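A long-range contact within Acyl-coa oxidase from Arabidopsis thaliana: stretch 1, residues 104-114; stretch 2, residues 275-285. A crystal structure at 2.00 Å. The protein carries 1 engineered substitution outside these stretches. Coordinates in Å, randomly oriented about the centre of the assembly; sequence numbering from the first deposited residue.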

ATOM      1  N   GLY B 104       1.029  27.258   4.357  1.00 23.45           N
ATOM      2  CA  GLY B 104       1.942  26.567   3.469  1.00 21.56           C
ATOM      3  C   GLY B 104       1.909  26.893   1.989  1.00 21.77           C
ATOM      4  O   GLY B 104       2.901  26.669   1.291  1.00 21.68           O
ATOM      5  N   MET B 105       0.793  27.428   1.506  1.00 22.85           N
ATOM      6  CA  MET B 105       0.666  27.745   0.083  1.00 23.98           C
ATOM      7  C   MET B 105       0.122  29.139  -0.231  1.00 22.79           C
ATOM      8  O   MET B 105       0.717  29.886  -1.016  1.00 21.67           O
ATOM      9  N   PHE B 106      -1.013  29.478   0.370  1.00 21.75           N
ATOM     10  CA  PHE B 106      -1.640  30.771   0.137  1.00 20.42           C
ATOM     11  C   PHE B 106      -0.671  31.912   0.439  1.00 23.90           C
ATOM     12  O   PHE B 106      -0.453  32.780  -0.405  1.00 22.77           O
ATOM     13  N   VAL B 107      -0.082  31.903   1.636  1.00 25.05           N
ATOM     14  CA  VAL B 107       0.855  32.956   2.018  1.00 26.29           C
ATOM     15  C   VAL B 107       2.117  32.963   1.157  1.00 26.60           C
ATOM     16  O   VAL B 107       2.499  33.999   0.615  1.00 25.88           O
ATOM     17  N   PRO B 108       2.787  31.810   1.027  1.00 27.21           N
ATOM     18  CA  PRO B 108       4.002  31.736   0.208  1.00 27.06           C
ATOM     19  C   PRO B 108       3.767  32.218  -1.229  1.00 27.76           C
ATOM     20  O   PRO B 108       4.668  32.779  -1.857  1.00 27.36           O
ATOM     21  N   ALA B 109       2.556  31.998  -1.743  1.00 27.81           N
ATOM     22  CA  ALA B 109       2.221  32.401  -3.107  1.00 27.99           C
ATOM     23  C   ALA B 109       2.179  33.914  -3.250  1.00 29.87           C
ATOM     24  O   ALA B 109       2.732  34.468  -4.202  1.00 32.57           O
ATOM     25  N   ILE B 110       1.511  34.575  -2.308  1.00 27.67           N
ATOM     26  CA  ILE B 110       1.403  36.027  -2.321  1.00 28.24           C
ATOM     27  C   ILE B 110       2.773  36.673  -2.103  1.00 30.60           C
ATOM     28  O   ILE B 110       3.054  37.713  -2.685  1.00 26.75           O
ATOM     29  N   LYS B 111       3.613  36.059  -1.267  1.00 30.03           N
ATOM     30  CA  LYS B 111       4.957  36.572  -0.996  1.00 33.00           C
ATOM     31  C   LYS B 111       5.882  36.503  -2.215  1.00 35.99           C
ATOM     32  O   LYS B 111       6.623  37.443  -2.504  1.00 38.14           O
ATOM     33  N   GLY B 112       5.855  35.384  -2.925  1.00 35.64           N
ATOM     34  CA  GLY B 112       6.725  35.247  -4.076  1.00 31.56           C
ATOM     35  C   GLY B 112       6.188  35.766  -5.395  1.00 30.86           C
ATOM     36  O   GLY B 112       6.961  36.009  -6.320  1.00 33.30           O
ATOM     37  N   GLN B 113       4.877  35.945  -5.490  1.00 28.94           N
ATOM     38  CA  GLN B 113       4.263  36.399  -6.732  1.00 28.17           C
ATOM     39  C   GLN B 113       3.582  37.756  -6.608  1.00 29.53           C
ATOM     40  O   GLN B 113       3.234  38.385  -7.609  1.00 27.08           O
ATOM     41  N   GLY B 114       3.394  38.215  -5.380  1.00 27.32           N
ATOM     42  CA  GLY B 114       2.752  39.501  -5.188  1.00 31.23           C
ATOM     43  C   GLY B 114       3.731  40.660  -5.201  1.00 33.09           C
ATOM     44  O   GLY B 114       4.926  40.494  -4.931  1.00 32.41           O
ATOM     45  N   GLN B 275      12.829  33.544 -12.934  1.00 41.39           N
ATOM     46  CA  GLN B 275      13.403  32.473 -12.128  1.00 42.06           C
ATOM     47  C   GLN B 275      13.301  32.717 -10.623  1.00 41.82           C
ATOM     48  O   GLN B 275      13.547  31.807  -9.832  1.00 40.48           O
ATOM     49  N   LEU B 276      12.948  33.936 -10.222  1.00 42.38           N
ATOM     50  CA  LEU B 276      12.820  34.252  -8.801  1.00 44.28           C
ATOM     51  C   LEU B 276      11.475  33.817  -8.233  1.00 46.28           C
ATOM     52  O   LEU B 276      10.900  34.494  -7.377  1.00 50.50           O
ATOM     53  N   VAL B 277      10.972  32.688  -8.724  1.00 47.53           N
ATOM     54  CA  VAL B 277       9.707  32.122  -8.259  1.00 47.43           C
ATOM     55  C   VAL B 277       9.952  30.650  -7.950  1.00 47.19           C
ATOM     56  O   VAL B 277       9.312  30.071  -7.070  1.00 49.14           O
ATOM     57  N   TYR B 278      10.892  30.054  -8.676  1.00 46.21           N
ATOM     58  CA  TYR B 278      11.235  28.655  -8.466  1.00 47.61           C
ATOM     59  C   TYR B 278      11.791  28.484  -7.054  1.00 48.56           C
ATOM     60  O   TYR B 278      11.910  27.365  -6.556  1.00 51.44           O
ATOM     61  N   GLY B 279      12.130  29.599  -6.416  1.00 47.24           N
ATOM     62  CA  GLY B 279      12.673  29.542  -5.072  1.00 48.43           C
ATOM     63  C   GLY B 279      11.710  28.945  -4.064  1.00 48.58           C
ATOM     64  O   GLY B 279      12.128  28.328  -3.079  1.00 47.89           O
ATOM     65  N   THR B 280      10.417  29.131  -4.303  1.00 48.40           N
ATOM     66  CA  THR B 280       9.400  28.598  -3.412  1.00 49.72           C
ATOM     67  C   THR B 280       9.177  27.103  -3.641  1.00 49.28           C
ATOM     68  O   THR B 280       9.048  26.345  -2.679  1.00 50.14           O
ATOM     69  N   MET B 281       9.135  26.670  -4.900  1.00 48.36           N
ATOM     70  CA  MET B 281       8.933  25.249  -5.178  1.00 47.86           C
ATOM     71  C   MET B 281      10.084  24.416  -4.644  1.00 47.92           C
ATOM     72  O   MET B 281       9.885  23.276  -4.228  1.00 50.52           O
ATOM     73  N   VAL B 282      11.289  24.974  -4.665  1.00 48.02           N
ATOM     74  CA  VAL B 282      12.448  24.256  -4.146  1.00 48.23           C
ATOM     75  C   VAL B 282      12.254  24.113  -2.637  1.00 49.33           C
ATOM     76  O   VAL B 282      12.777  23.189  -2.004  1.00 49.19           O
ATOM     77  N   TYR B 283      11.486  25.039  -2.072  1.00 47.29           N
ATOM     78  CA  TYR B 283      11.202  25.036  -0.648  1.00 45.17           C
ATOM     79  C   TYR B 283      10.116  24.017  -0.340  1.00 42.43           C
ATOM     80  O   TYR B 283      10.290  23.160   0.518  1.00 43.32           O
ATOM     81  N   VAL B 284       8.998  24.118  -1.048  1.00 40.78           N
ATOM     82  CA  VAL B 284       7.882  23.205  -0.840  1.00 39.71           C
ATOM     83  C   VAL B 284       8.333  21.754  -1.016  1.00 38.66           C
ATOM     84  O   VAL B 284       7.938  20.871  -0.252  1.00 38.08           O
ATOM     85  N   ARG B 285       9.170  21.515  -2.020  1.00 36.02           N
ATOM     86  CA  ARG B 285       9.671  20.177  -2.289  1.00 36.18           C
ATOM     87  C   ARG B 285      10.648  19.741  -1.215  1.00 36.00           C
ATOM     88  O   ARG B 285      10.790  18.550  -0.927  1.00 37.60           O
TER

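The contact between residues 104-114 and 275-285 is small, burying 254 Å² over both sides, and no hydrogen bond crosses it; the two segments meet through van der Waals packing alone. The CA atoms of the two stretches are closest at Gly112 and Val277, 6.0 Å apart.

Gln275 lies out of reach of the first stretch. Leu276 takes part chiefly through its backbone: its carbonyl O lies 4.4 Å from the O of Gly112, a proximity of two acceptors rather than a bond. Its side chain (chi1 m, chi2 t) leaves CA sideways and its end leads away from the contact.

Val277 gives up the most surface to the opposing helix, 43 Å². Its CA-to-CB bond runs sideways, but with chi1 at 155° (t) the CG2 methyl reaches to 3.9 Å from the O of Gly112. The same methyl lies 4.3 Å from CG of Gln113, so one carbon meets both the backbone and a neighbouring side chain at the end of the first helix. Gln113 (chi1 m, chi2 t) also starts out sideways and then bends nearer; its aliphatic portion makes this contact, while OE1 is hydrogen-bonded elsewhere in the structure.

Tyr278 and Gly279 do not touch the first stretch. Thr280 points toward it, in the p rotamer. Its hydroxyl is turned back to its own segment, where OG1 donates a hydrogen bond to the O of Val277 at 2.8 Å, and the CG2 methyl is left to face the opposing helix. That methyl approaches the O of Pro108 to 4.3 Å, although this carbonyl is already engaged by the N of Gly112 at 3.1 Å within its own helix. Gly112 matters here for what it lacks: a CB at this position would point toward stretch 2 and lie only 3.4 Å from Thr280 CG2, a tight fit. Pro108 also directs its side chain toward the second stretch, though its CB stays 5.2 Å from CG2 of Thr280, its nearest approach.

Met281 and Val282 are out of reach. Tyr283 (chi1 t) points toward the first stretch, yet its nearest approach is 6.1 Å, from CE2 to CG of Pro108, and it remains largely solvent-exposed. One turn beyond Thr280, Val284 also points toward the opposing helix. Its t rotamer places CG2 4.4 Å from SD of Met105, a loose apolar contact. Met105 leaves its backbone sideways, and chi1 and chi2, both m, bring the end of the side chain nearer to the valine. Arg285, beyond this pair, makes no contact.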

ATOM      1  CB  MET B 105      -0.224  26.700  -0.600  1.00 23.88           C
ATOM      2  CG  MET B 105       0.338  25.278  -0.576  1.00 22.66           C
ATOM      3  SD  MET B 105       1.930  25.097  -1.421  1.00 33.60           S
ATOM      4  CE  MET B 105       1.364  24.639  -3.105  1.00 26.80           C
ATOM      5  CB  PHE B 106      -2.893  30.900   1.001  1.00 20.47           C
ATOM      6  CG  PHE B 106      -3.629  32.191   0.809  1.00 18.83           C
ATOM      7  CD1 PHE B 106      -4.231  32.485  -0.413  1.00 16.44           C
ATOM      8  CD2 PHE B 106      -3.731  33.111   1.848  1.00 22.18           C
ATOM      9  CE1 PHE B 106      -4.924  33.665  -0.600  1.00 21.48           C
ATOM     10  CE2 PHE B 106      -4.428  34.307   1.671  1.00 22.25           C
ATOM     11  CZ  PHE B 106      -5.027  34.583   0.442  1.00 21.69           C
ATOM     12  CB  VAL B 107       1.238  32.836   3.507  1.00 26.48           C
ATOM     13  CG1 VAL B 107       2.450  33.699   3.825  1.00 25.24           C
ATOM     14  CG2 VAL B 107       0.060  33.271   4.360  1.00 25.96           C
ATOM     15  CB  PRO B 108       4.359  30.257   0.266  1.00 26.52           C
ATOM     16  CG  PRO B 108       3.919  29.874   1.660  1.00 27.00           C
ATOM     17  CD  PRO B 108       2.579  30.558   1.780  1.00 27.27           C
ATOM     18  CB  ALA B 109       0.878  31.804  -3.522  1.00 30.81           C
ATOM     19  CB  ILE B 110       0.450  36.526  -1.222  1.00 28.55           C
ATOM     20  CG1 ILE B 110      -0.901  35.830  -1.357  1.00 26.35           C
ATOM     21  CG2 ILE B 110       0.260  38.032  -1.339  1.00 26.98           C
ATOM     22  CD1 ILE B 110      -1.820  36.084  -0.199  1.00 27.20           C
ATOM     23  CB  LYS B 111       5.626  35.796   0.142  1.00 33.99           C
ATOM     24  CG  LYS B 111       5.126  36.142   1.531  1.00 36.86           C
ATOM     25  CD  LYS B 111       5.928  35.404   2.604  1.00 38.56           C
ATOM     26  CE  LYS B 111       5.410  35.720   4.005  1.00 41.36           C
ATOM     27  NZ  LYS B 111       6.125  34.953   5.072  1.00 39.93           N
ATOM     28  CB  GLN B 113       3.252  35.351  -7.209  1.00 28.22           C
ATOM     29  CG  GLN B 113       3.898  34.075  -7.741  1.00 30.80           C
ATOM     30  CD  GLN B 113       2.968  32.877  -7.670  1.00 33.01           C
ATOM     31  OE1 GLN B 113       1.793  32.965  -8.029  1.00 31.93           O
ATOM     32  NE2 GLN B 113       3.491  31.747  -7.210  1.00 30.61           N
ATOM     33  CB  GLN B 275      14.870  32.242 -12.513  1.00 40.02           C
ATOM     34  CG  GLN B 275      15.080  31.874 -13.972  1.00 39.43           C
ATOM     35  CD  GLN B 275      15.511  33.054 -14.822  1.00 40.38           C
ATOM     36  OE1 GLN B 275      14.974  34.159 -14.700  1.00 41.92           O
ATOM     37  NE2 GLN B 275      16.475  32.823 -15.704  1.00 41.94           N
ATOM     38  CB  LEU B 276      13.025  35.751  -8.555  1.00 42.76           C
ATOM     39  CG  LEU B 276      14.490  36.210  -8.638  1.00 41.99           C
ATOM     40  CD1 LEU B 276      14.577  37.725  -8.540  1.00 39.74           C
ATOM     41  CD2 LEU B 276      15.276  35.551  -7.516  1.00 40.33           C
ATOM     42  CB  VAL B 277       8.587  32.254  -9.324  1.00 47.16           C
ATOM     43  CG1 VAL B 277       7.531  31.174  -9.129  1.00 46.71           C
ATOM     44  CG2 VAL B 277       7.930  33.618  -9.200  1.00 45.58           C
ATOM     45  CB  TYR B 278      12.286  28.201  -9.482  1.00 46.29           C
ATOM     46  CG  TYR B 278      11.882  28.360 -10.934  1.00 45.45           C
ATOM     47  CD1 TYR B 278      10.604  28.004 -11.369  1.00 46.62           C
ATOM     48  CD2 TYR B 278      12.793  28.823 -11.884  1.00 45.97           C
ATOM     49  CE1 TYR B 278      10.243  28.108 -12.718  1.00 44.30           C
ATOM     50  CE2 TYR B 278      12.442  28.930 -13.233  1.00 45.79           C
ATOM     51  CZ  TYR B 278      11.165  28.569 -13.642  1.00 45.76           C
ATOM     52  OH  TYR B 278      10.811  28.673 -14.971  1.00 46.44           O
ATOM     53  CB  THR B 280       8.058  29.344  -3.584  1.00 51.09           C
ATOM     54  OG1 THR B 280       7.648  29.286  -4.957  1.00 53.58           O
ATOM     55  CG2 THR B 280       8.200  30.799  -3.158  1.00 49.61           C
ATOM     56  CB  MET B 281       8.761  24.982  -6.677  1.00 46.02           C
ATOM     57  CG  MET B 281       7.318  25.014  -7.147  1.00 44.88           C
ATOM     58  SD  MET B 281       7.124  24.482  -8.863  1.00 55.02           S
ATOM     59  CE  MET B 281       6.484  22.772  -8.626  1.00 44.35           C
ATOM     60  CB  VAL B 282      13.750  25.029  -4.419  1.00 48.81           C
ATOM     61  CG1 VAL B 282      14.939  24.289  -3.813  1.00 48.22           C
ATOM     62  CG2 VAL B 282      13.937  25.206  -5.923  1.00 50.59           C
ATOM     63  CB  TYR B 283      10.744  26.426  -0.204  1.00 45.20           C
ATOM     64  CG  TYR B 283      10.527  26.551   1.281  1.00 44.47           C
ATOM     65  CD1 TYR B 283      11.590  26.399   2.176  1.00 43.46           C
ATOM     66  CD2 TYR B 283       9.266  26.845   1.798  1.00 42.56           C
ATOM     67  CE1 TYR B 283      11.400  26.545   3.547  1.00 44.75           C
ATOM     68  CE2 TYR B 283       9.067  26.993   3.166  1.00 44.64           C
ATOM     69  CZ  TYR B 283      10.136  26.843   4.032  1.00 46.35           C
ATOM     70  OH  TYR B 283       9.944  27.005   5.386  1.00 49.44           O
ATOM     71  CB  VAL B 284       6.737  23.495  -1.824  1.00 39.62           C
ATOM     72  CG1 VAL B 284       5.560  22.590  -1.535  1.00 42.42           C
ATOM     73  CG2 VAL B 284       6.319  24.959  -1.720  1.00 40.11           C
ATOM     74  CB  ARG B 285      10.333  20.144  -3.664  1.00 36.12           C
ATOM     75  CG  ARG B 285       9.352  20.334  -4.805  1.00 38.53           C
ATOM     76  CD  ARG B 285      10.074  20.339  -6.129  1.00 37.35           C
ATOM     77  NE  ARG B 285       9.152  20.265  -7.256  1.00 39.01           N
ATOM     78  CZ  ARG B 285       9.547  20.262  -8.525  1.00 36.06           C
ATOM     79  NH1 ARG B 285      10.842  20.343  -8.816  1.00 35.92           N
ATOM     80  NH2 ARG B 285       8.656  20.167  -9.496  1.00 34.89           N
TER